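PDB 3IC8: GST N-terminal domain-containing protein from Pseudomonas syringae pv. tomato, which is of unknown function but carries a glutathione S-transferase-like N-terminal domain of the thioredoxin clan and may bind glutathione. Local coordinates for residues A230-A235 with D290-V295. Numbering follows the deposited sequence.
Sequences AAIEIA and DNRAGV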
# COMPACT_ATOMS: atom_id res chain seq x y z
N ALA A 230 20.78 18.67 26.64
CA ALA A 230 21.07 17.32 27.05
C ALA A 230 22.15 16.74 26.19
O ALA A 230 22.95 15.96 26.62
CB ALA A 230 19.85 16.50 27.00
N ALA A 231 22.14 17.11 24.94
CA ALA A 231 23.12 16.68 23.99
C ALA A 231 24.50 17.20 24.30
O ALA A 231 25.46 16.51 24.14
CB ALA A 231 22.70 17.08 22.64
N ILE A 232 24.60 18.43 24.73
CA ILE A 232 25.88 18.92 25.15
C ILE A 232 26.39 18.13 26.34
O ILE A 232 27.53 17.78 26.40
CB ILE A 232 25.80 20.37 25.51
CG1 ILE A 232 25.61 21.18 24.26
CG2 ILE A 232 27.04 20.80 26.14
CD1 ILE A 232 25.29 22.56 24.49
N GLU A 233 25.53 17.83 27.29
CA GLU A 233 25.97 17.10 28.45
C GLU A 233 26.48 15.74 28.08
O GLU A 233 27.42 15.26 28.65
CB GLU A 233 24.88 16.97 29.49
CG GLU A 233 24.44 18.25 30.10
CD GLU A 233 25.53 19.00 30.82
OE1 GLU A 233 26.12 18.45 31.75
OE2 GLU A 233 25.78 20.15 30.47
N ILE A 234 25.83 15.11 27.12
CA ILE A 234 26.22 13.79 26.74
C ILE A 234 27.61 13.83 26.22
O ILE A 234 28.38 12.95 26.47
CB ILE A 234 25.29 13.21 25.71
CG1 ILE A 234 24.09 12.59 26.40
CG2 ILE A 234 26.00 12.18 24.88
CD1 ILE A 234 22.90 12.57 25.58
N ALA A 235 27.94 14.86 25.47
CA ALA A 235 29.27 15.01 24.95
C ALA A 235 30.26 15.20 26.05
O ALA A 235 31.32 14.68 26.01
CB ALA A 235 29.32 16.16 24.03
N ASP A 290 35.49 22.69 24.20
CA ASP A 290 34.46 23.69 24.28
C ASP A 290 34.13 23.99 25.72
O ASP A 290 34.20 23.12 26.55
CB ASP A 290 33.21 23.28 23.52
CG ASP A 290 32.17 24.36 23.48
OD1 ASP A 290 32.30 25.29 22.68
OD2 ASP A 290 31.23 24.29 24.25
N ASN A 291 33.76 25.22 26.01
CA ASN A 291 33.55 25.60 27.38
C ASN A 291 32.41 24.84 28.03
O ASN A 291 32.55 24.40 29.14
CB ASN A 291 33.28 27.10 27.46
CG ASN A 291 34.55 27.92 27.54
OD1 ASN A 291 35.60 27.42 27.91
ND2 ASN A 291 34.45 29.18 27.21
N ARG A 292 31.28 24.74 27.37
CA ARG A 292 30.26 23.78 27.74
C ARG A 292 30.43 22.31 27.46
O ARG A 292 30.14 21.50 28.30
CB ARG A 292 28.91 24.22 27.23
CG ARG A 292 28.52 25.56 27.68
CD ARG A 292 27.85 26.27 26.59
NE ARG A 292 26.44 26.04 26.64
CZ ARG A 292 25.66 26.03 25.59
NH1 ARG A 292 26.15 26.24 24.39
NH2 ARG A 292 24.39 25.82 25.74
N ALA A 293 30.82 21.95 26.25
CA ALA A 293 30.84 20.55 25.86
C ALA A 293 32.10 19.77 26.17
O ALA A 293 32.11 18.57 26.08
CB ALA A 293 30.49 20.41 24.43
N GLY A 294 33.17 20.44 26.54
CA GLY A 294 34.37 19.72 26.86
C GLY A 294 35.16 19.36 25.66
O GLY A 294 35.07 20.01 24.65
N VAL A 295 35.94 18.32 25.77
CA VAL A 295 36.77 17.88 24.69
C VAL A 295 35.95 17.10 23.70
O VAL A 295 35.20 16.22 24.07
CB VAL A 295 37.89 17.01 25.16
CG1 VAL A 295 38.64 16.50 24.01
CG2 VAL A 295 38.78 17.77 26.05
O HOH W 1 33.78 15.85 26.53
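I232 reaches from helix 228-237 to the turn at 290-295 and meets it with two separate branches. Its CG2 methyl, anti to the backbone N (chi1 -71° to CG1), lies 3.8 Å from A293 CA and 3.9 Å from A293 CB, against the backbone of the turn. The longer branch ends in CD1, which sits over one face of the R292 guanidinium, 3.6 Å from R292 NH2 and displaced toward the rim of the group. A beta-branched isoleucine suits this place because one residue can cover both the turn and the arginine head. One helical turn further on, A235 brings its CB to 4.4 Å from A293 CB; two alanines here let the helix and the turn come close, with the CA atoms of I232 and A293 5.3 Å apart.

Bends at chi2 and chi3 carry the R292 guanidinium across the end of I232, and its NH2 forms a salt bridge with D42 of helix 41-47. That helix also touches I232, A235 and D290, so three elements meet here: the two helices and the loop joining antiparallel strands 284-290 and 296-300. The turn itself is shaped by D290: its OD2 accepts from A293 N at 3.1 Å and a nearly straight 167°, through the anti lone pair, in an Asx motif, while OD1 pairs with R288. The backbone bend at G294 would jam a CB against the carbonyl O of A293. Beside the alanines, a water hydrogen-bonded to A235 O and V295 O bridges the two backbones.

The direct contact is thus van der Waals, methyl against alanine and guanidinium face, and the polar link runs through water; the salt bridge of R292 to D42, which I232 also touches, probably offsets the arginine's charge beside this largely buried contact.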